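Local structure of DNA damage response protein Rtt109, putative (Neosartorya fumigata, 5ZB9) at residues A203-K214 with P233-Q243. The protein probably acetylates lysine residues of histones, histone H3 among them, using acetyl-CoA as the acetyl donor. Residues are numbered along the deposited sequence; the frame is centred on the assembly and turned at random.
Sequences ATAFLIVPGCDK and PRWLNSYPLHQ
Ala205 and Trp235 pair side by side in a short parallel bridge, and the alanine methyl rests on the indole: CB sits 3.5 Å from the centroid of the six-membered ring of Trp235, almost on its normal. A side chain this small lets the indole close down on it. On the opposite face of the sheet, Phe206 offers a broad face to Pro240, whose CB stands 3.6 Å above the centre of the phenyl ring, while Leu236, apolar and branched, packs CD1 beside Phe206 CE2 (3.7 Å). Pro240, at the N-cap position, has no backbone N-H to bury, and its compact apolar ring fits there as the chain enters helix 241-244.

Three backbone bonds make the parallel ladder: Ala205 N to Arg234 O, Leu236 N to Ala205 O, and Leu207 N to Leu236 O. Where the second strand ends, Asn237 prolongs the pattern with its side chain, an amide being both donor and acceptor. With CG anti to the backbone N (chi1 178°), its amide reaches back and ND2 donates to Leu207 O at 2.8 Å; ND2 also donates to a water held by Val209 N, and OD1 lies 2.7 Å from a second water near Cys212 O. At the other end, the long Arg234 chain bends at chi2 and chi3, bringing NH2 2.9 Å from Ala203 O in the guanidinium plane, though above the carbonyl plane. A water joins Arg234 NE, Pro233 O and Thr204 OG1; Glu183 also bonds that hydroxyl.

The pair forms a beta-alpha-beta unit with helix 214-218 between its strands. Strand 317-324 runs antiparallel along the other edge of strand 202-208, and helix 162-177, which carries the CoA-binding Trp168 and Arg171, packs against Trp235, whose NE1 bonds Asp174.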
ATOM      1  N   ALA A 203       0.464 -14.763   8.710  1.00 26.90           N
ATOM      2  CA  ALA A 203       1.133 -13.632   8.074  1.00 23.92           C
ATOM      3  C   ALA A 203       2.505 -13.318   8.655  1.00 26.87           C
ATOM      4  O   ALA A 203       2.771 -13.554   9.837  1.00 26.43           O
ATOM      5  CB  ALA A 203       0.254 -12.394   8.160  1.00 23.11           C
ATOM      6  N   THR A 204       3.361 -12.759   7.804  1.00 25.02           N
ATOM      7  CA  THR A 204       4.661 -12.230   8.203  1.00 22.72           C
ATOM      8  C   THR A 204       4.868 -10.888   7.494  1.00 21.99           C
ATOM      9  O   THR A 204       4.377 -10.686   6.374  1.00 19.48           O
ATOM     10  CB  THR A 204       5.819 -13.215   7.853  1.00 25.90           C
ATOM     11  OG1 THR A 204       5.554 -14.497   8.438  1.00 32.13           O
ATOM     12  CG2 THR A 204       7.177 -12.704   8.365  1.00 18.25           C
ATOM     13  N   ALA A 205       5.575  -9.968   8.146  1.00 20.88           N
ATOM     14  CA  ALA A 205       5.905  -8.679   7.541  1.00 16.16           C
ATOM     15  C   ALA A 205       7.371  -8.653   7.130  1.00 21.23           C
ATOM     16  O   ALA A 205       8.246  -9.084   7.892  1.00 22.27           O
ATOM     17  CB  ALA A 205       5.599  -7.542   8.504  1.00 14.58           C
ATOM     18  N   PHE A 206       7.634  -8.155   5.925  1.00 18.57           N
ATOM     19  CA  PHE A 206       8.994  -8.098   5.381  1.00 17.07           C
ATOM     20  C   PHE A 206       9.398  -6.657   5.105  1.00 21.54           C
ATOM     21  O   PHE A 206       8.625  -5.886   4.525  1.00 18.28           O
ATOM     22  CB  PHE A 206       9.103  -8.927   4.095  1.00 19.89           C
ATOM     23  CG  PHE A 206       8.776 -10.391   4.278  1.00 22.48           C
ATOM     24  CD1 PHE A 206       7.461 -10.835   4.245  1.00 17.91           C
ATOM     25  CD2 PHE A 206       9.788 -11.323   4.473  1.00 24.27           C
ATOM     26  CE1 PHE A 206       7.163 -12.174   4.410  1.00 26.49           C
ATOM     27  CE2 PHE A 206       9.498 -12.675   4.641  1.00 25.87           C
ATOM     28  CZ  PHE A 206       8.185 -13.104   4.609  1.00 24.71           C
ATOM     29  N   LEU A 207      10.606  -6.294   5.525  1.00 19.74           N
ATOM     30  CA  LEU A 207      11.090  -4.936   5.351  1.00 16.57           C
ATOM     31  C   LEU A 207      12.506  -4.924   4.808  1.00 18.56           C
ATOM     32  O   LEU A 207      13.372  -5.643   5.299  1.00 19.37           O
ATOM     33  CB  LEU A 207      11.036  -4.167   6.673  1.00 14.47           C
ATOM     34  CG  LEU A 207      11.640  -2.760   6.594  1.00 16.18           C
ATOM     35  CD1 LEU A 207      10.761  -1.844   5.751  1.00 14.40           C
ATOM     36  CD2 LEU A 207      11.920  -2.159   7.977  1.00 11.36           C
ATOM     37  N   ILE A 208      12.733  -4.106   3.788  1.00 19.15           N
ATOM     38  CA  ILE A 208      14.074  -3.874   3.276  1.00 19.08           C
ATOM     39  C   ILE A 208      14.348  -2.376   3.162  1.00 20.96           C
ATOM     40  O   ILE A 208      13.569  -1.631   2.571  1.00 21.77           O
ATOM     41  CB  ILE A 208      14.283  -4.538   1.908  1.00 20.76           C
ATOM     42  CG1 ILE A 208      14.500  -6.042   2.077  1.00 20.25           C
ATOM     43  CG2 ILE A 208      15.489  -3.938   1.197  1.00 18.81           C
ATOM     44  CD1 ILE A 208      14.867  -6.731   0.774  1.00 23.16           C
ATOM     45  N   VAL A 209      15.454  -1.943   3.748  1.00 19.10           N
ATOM     46  CA  VAL A 209      15.902  -0.568   3.625  1.00 20.24           C
ATOM     47  C   VAL A 209      17.311  -0.575   3.067  1.00 21.23           C
ATOM     48  O   VAL A 209      18.271  -0.679   3.824  1.00 24.66           O
ATOM     49  CB  VAL A 209      15.886   0.156   4.981  1.00 21.81           C
ATOM     50  CG1 VAL A 209      16.205   1.634   4.806  1.00 18.93           C
ATOM     51  CG2 VAL A 209      14.544  -0.037   5.665  1.00 17.31           C
ATOM     52  N   PRO A 210      17.439  -0.485   1.736  1.00 29.79           N
ATOM     53  CA  PRO A 210      18.749  -0.557   1.067  1.00 27.70           C
ATOM     54  C   PRO A 210      19.735   0.441   1.665  1.00 27.43           C
ATOM     55  O   PRO A 210      19.388   1.614   1.824  1.00 27.35           O
ATOM     56  CB  PRO A 210      18.427  -0.206  -0.390  1.00 23.90           C
ATOM     57  CG  PRO A 210      16.967  -0.512  -0.541  1.00 27.09           C
ATOM     58  CD  PRO A 210      16.348  -0.192   0.791  1.00 25.03           C
ATOM     59  N   GLY A 211      20.932  -0.026   2.013  1.00 27.58           N
ATOM     60  CA  GLY A 211      21.922   0.812   2.665  1.00 21.92           C
ATOM     61  C   GLY A 211      22.029   0.506   4.150  1.00 28.25           C
ATOM     62  O   GLY A 211      23.001   0.875   4.803  1.00 34.72           O
ATOM     63  N   CYS A 212      21.023  -0.170   4.692  1.00 24.45           N
ATOM     64  CA  CYS A 212      21.012  -0.504   6.107  1.00 21.99           C
ATOM     65  C   CYS A 212      21.199  -1.993   6.293  1.00 24.96           C
ATOM     66  O   CYS A 212      20.535  -2.791   5.630  1.00 24.03           O
ATOM     67  CB  CYS A 212      19.704  -0.056   6.765  1.00 25.58           C
ATOM     68  SG  CYS A 212      19.449   1.732   6.814  1.00 26.55           S
ATOM     69  N   ASP A 213      22.092  -2.375   7.199  1.00 21.42           N
ATOM     70  CA  ASP A 213      22.365  -3.789   7.412  1.00 22.97           C
ATOM     71  C   ASP A 213      21.266  -4.446   8.235  1.00 23.19           C
ATOM     72  O   ASP A 213      20.317  -3.786   8.665  1.00 20.38           O
ATOM     73  CB  ASP A 213      23.739  -3.986   8.075  1.00 27.13           C
ATOM     74  CG  ASP A 213      23.832  -3.392   9.478  1.00 26.77           C
ATOM     75  OD1 ASP A 213      22.843  -3.386  10.244  1.00 30.42           O
ATOM     76  OD2 ASP A 213      24.934  -2.953   9.837  1.00 27.90           O
ATOM     77  N   LYS A 214      21.410  -5.743   8.481  1.00 26.89           N
ATOM     78  CA  LYS A 214      20.371  -6.487   9.177  1.00 27.53           C
ATOM     79  C   LYS A 214      20.171  -5.982  10.615  1.00 31.89           C
ATOM     80  O   LYS A 214      19.084  -6.122  11.176  1.00 34.95           O
ATOM     81  CB  LYS A 214      20.690  -7.985   9.163  1.00 34.76           C
ATOM     82  CG  LYS A 214      21.913  -8.383   9.975  1.00 50.50           C
ATOM     83  CD  LYS A 214      22.258  -9.855   9.784  1.00 55.41           C
ATOM     84  CE  LYS A 214      21.221 -10.760  10.437  1.00 68.67           C
ATOM     85  NZ  LYS A 214      21.438 -12.202  10.102  1.00 76.86           N
ATOM     86  N   PRO A 233       9.354 -15.348  14.023  1.00 25.24           N
ATOM     87  CA  PRO A 233       9.392 -13.883  13.925  1.00 27.10           C
ATOM     88  C   PRO A 233       8.255 -13.357  13.054  1.00 25.06           C
ATOM     89  O   PRO A 233       7.809 -14.043  12.128  1.00 20.99           O
ATOM     90  CB  PRO A 233      10.762 -13.601  13.291  1.00 28.32           C
ATOM     91  CG  PRO A 233      11.069 -14.846  12.504  1.00 29.56           C
ATOM     92  CD  PRO A 233      10.446 -15.989  13.266  1.00 27.56           C
ATOM     93  N   ARG A 234       7.769 -12.162  13.373  1.00 25.91           N
ATOM     94  CA  ARG A 234       6.704 -11.553  12.593  1.00 21.07           C
ATOM     95  C   ARG A 234       7.275 -10.474  11.665  1.00 23.69           C
ATOM     96  O   ARG A 234       6.637 -10.097  10.681  1.00 21.70           O
ATOM     97  CB  ARG A 234       5.634 -10.965  13.513  1.00 27.16           C
ATOM     98  CG  ARG A 234       5.189 -11.879  14.662  1.00 30.17           C
ATOM     99  CD  ARG A 234       4.664 -13.236  14.186  1.00 29.04           C
ATOM    100  NE  ARG A 234       3.640 -13.142  13.144  1.00 23.98           N
ATOM    101  CZ  ARG A 234       2.360 -12.886  13.379  1.00 24.55           C
ATOM    102  NH1 ARG A 234       1.949 -12.682  14.616  1.00 29.20           N
ATOM    103  NH2 ARG A 234       1.490 -12.824  12.382  1.00 22.26           N
ATOM    104  N   TRP A 235       8.474  -9.981  11.987  1.00 19.11           N
ATOM    105  CA  TRP A 235       9.190  -9.043  11.120  1.00 19.78           C
ATOM    106  C   TRP A 235      10.507  -9.640  10.639  1.00 22.72           C
ATOM    107  O   TRP A 235      11.308 -10.135  11.432  1.00 23.70           O
ATOM    108  CB  TRP A 235       9.442  -7.718  11.842  1.00 16.84           C
ATOM    109  CG  TRP A 235       8.177  -6.949  12.043  1.00 20.85           C
ATOM    110  CD1 TRP A 235       7.303  -7.070  13.081  1.00 18.71           C
ATOM    111  CD2 TRP A 235       7.621  -5.963  11.163  1.00 16.57           C
ATOM    112  NE1 TRP A 235       6.242  -6.215  12.910  1.00 21.34           N
ATOM    113  CE2 TRP A 235       6.416  -5.522  11.742  1.00 19.44           C
ATOM    114  CE3 TRP A 235       8.032  -5.406   9.948  1.00 21.72           C
ATOM    115  CZ2 TRP A 235       5.614  -4.548  11.148  1.00 19.60           C
ATOM    116  CZ3 TRP A 235       7.232  -4.435   9.356  1.00 20.47           C
ATOM    117  CH2 TRP A 235       6.038  -4.019   9.956  1.00 22.19           C
ATOM    118  N   LEU A 236      10.722  -9.596   9.331  1.00 21.18           N
ATOM    119  CA  LEU A 236      11.934 -10.139   8.736  1.00 19.63           C
ATOM    120  C   LEU A 236      12.572  -9.106   7.833  1.00 23.07           C
ATOM    121  O   LEU A 236      11.877  -8.412   7.094  1.00 20.14           O
ATOM    122  CB  LEU A 236      11.632 -11.404   7.942  1.00 19.36           C
ATOM    123  CG  LEU A 236      11.304 -12.657   8.744  1.00 22.43           C
ATOM    124  CD1 LEU A 236      10.936 -13.794   7.818  1.00 18.15           C
ATOM    125  CD2 LEU A 236      12.489 -13.031   9.596  1.00 20.91           C
ATOM    126  N   ASN A 237      13.896  -9.011   7.893  1.00 25.19           N
ATOM    127  CA  ASN A 237      14.640  -8.137   7.000  1.00 20.54           C
ATOM    128  C   ASN A 237      14.998  -8.861   5.706  1.00 21.68           C
ATOM    129  O   ASN A 237      16.149  -9.213   5.487  1.00 28.82           O
ATOM    130  CB  ASN A 237      15.904  -7.615   7.697  1.00 16.56           C
ATOM    131  CG  ASN A 237      16.756  -6.719   6.800  1.00 23.60           C
ATOM    132  OD1 ASN A 237      17.977  -6.668   6.946  1.00 24.70           O
ATOM    133  ND2 ASN A 237      16.118  -6.020   5.863  1.00 17.25           N
ATOM    134  N   SER A 238      14.010  -9.084   4.850  1.00 23.07           N
ATOM    135  CA  SER A 238      14.277  -9.677   3.544  1.00 25.81           C
ATOM    136  C   SER A 238      13.119  -9.469   2.575  1.00 24.55           C
ATOM    137  O   SER A 238      12.098  -8.886   2.926  1.00 26.76           O
ATOM    138  CB  SER A 238      14.580 -11.174   3.686  1.00 30.38           C
ATOM    139  OG  SER A 238      13.573 -11.823   4.441  1.00 31.31           O
ATOM    140  N   TYR A 239      13.299  -9.946   1.349  1.00 22.33           N
ATOM    141  CA  TYR A 239      12.272  -9.890   0.325  1.00 21.63           C
ATOM    142  C   TYR A 239      11.658 -11.278   0.130  1.00 26.40           C
ATOM    143  O   TYR A 239      12.370 -12.236  -0.159  1.00 27.59           O
ATOM    144  CB  TYR A 239      12.869  -9.368  -0.979  1.00 24.34           C
ATOM    145  CG  TYR A 239      11.920  -9.370  -2.159  1.00 27.88           C
ATOM    146  CD1 TYR A 239      10.795  -8.560  -2.172  1.00 22.00           C
ATOM    147  CD2 TYR A 239      12.171 -10.158  -3.272  1.00 24.43           C
ATOM    148  CE1 TYR A 239       9.940  -8.552  -3.252  1.00 26.35           C
ATOM    149  CE2 TYR A 239      11.321 -10.154  -4.357  1.00 21.53           C
ATOM    150  CZ  TYR A 239      10.210  -9.352  -4.343  1.00 25.93           C
ATOM    151  OH  TYR A 239       9.356  -9.349  -5.419  1.00 23.66           O
ATOM    152  N   PRO A 240      10.331 -11.386   0.290  1.00 25.20           N
ATOM    153  CA  PRO A 240       9.631 -12.678   0.284  1.00 27.94           C
ATOM    154  C   PRO A 240       9.503 -13.263  -1.118  1.00 28.18           C
ATOM    155  O   PRO A 240       8.385 -13.519  -1.568  1.00 30.68           O
ATOM    156  CB  PRO A 240       8.256 -12.323   0.853  1.00 23.14           C
ATOM    157  CG  PRO A 240       8.031 -10.920   0.353  1.00 23.03           C
ATOM    158  CD  PRO A 240       9.392 -10.257   0.424  1.00 23.37           C
ATOM    159  N   LEU A 241      10.640 -13.470  -1.778  1.00 30.72           N
ATOM    160  CA  LEU A 241      10.707 -13.905  -3.174  1.00 29.21           C
ATOM    161  C   LEU A 241       9.866 -15.138  -3.517  1.00 31.89           C
ATOM    162  O   LEU A 241       9.117 -15.132  -4.489  1.00 36.37           O
ATOM    163  CB  LEU A 241      12.161 -14.178  -3.549  1.00 29.17           C
ATOM    164  CG  LEU A 241      12.391 -14.822  -4.913  1.00 34.07           C
ATOM    165  CD1 LEU A 241      11.936 -13.901  -6.047  1.00 24.21           C
ATOM    166  CD2 LEU A 241      13.849 -15.183  -5.050  1.00 29.45           C
ATOM    167  N   HIS A 242       9.987 -16.190  -2.718  1.00 33.40           N
ATOM    168  CA  HIS A 242       9.333 -17.450  -3.038  1.00 39.26           C
ATOM    169  C   HIS A 242       7.825 -17.420  -2.846  1.00 35.98           C
ATOM    170  O   HIS A 242       7.121 -18.265  -3.392  1.00 39.15           O
ATOM    171  CB  HIS A 242       9.961 -18.578  -2.220  1.00 36.25           C
ATOM    172  CG  HIS A 242      11.383 -18.843  -2.600  1.00 52.32           C
ATOM    173  ND1 HIS A 242      12.450 -18.251  -1.957  1.00 59.19           N
ATOM    174  CD2 HIS A 242      11.911 -19.578  -3.606  1.00 46.75           C
ATOM    175  CE1 HIS A 242      13.576 -18.637  -2.530  1.00 50.23           C
ATOM    176  NE2 HIS A 242      13.278 -19.439  -3.535  1.00 48.68           N
ATOM    177  N   GLN A 243       7.321 -16.438  -2.105  1.00 31.13           N
ATOM    178  CA  GLN A 243       5.874 -16.306  -1.936  1.00 31.73           C
ATOM    179  C   GLN A 243       5.250 -15.458  -3.042  1.00 30.54           C
ATOM    180  O   GLN A 243       4.064 -15.575  -3.334  1.00 28.29           O
ATOM    181  CB  GLN A 243       5.541 -15.708  -0.574  1.00 31.28           C
ATOM    182  CG  GLN A 243       6.012 -16.537   0.606  1.00 29.82           C
ATOM    183  CD  GLN A 243       5.363 -16.101   1.906  1.00 38.64           C
ATOM    184  OE1 GLN A 243       4.173 -16.342   2.129  1.00 38.96           O
ATOM    185  NE2 GLN A 243       6.138 -15.449   2.770  1.00 37.30           N
TER
HETATM  186  O   HOH W   1       5.063 -14.617  11.309  1.00 25.19           O
HETATM  187  O   HOH W   2      17.448  -3.482   4.912  1.00 21.46           O
HETATM  188  O   HOH W   3      19.965  -5.629   5.458  1.00 28.37           O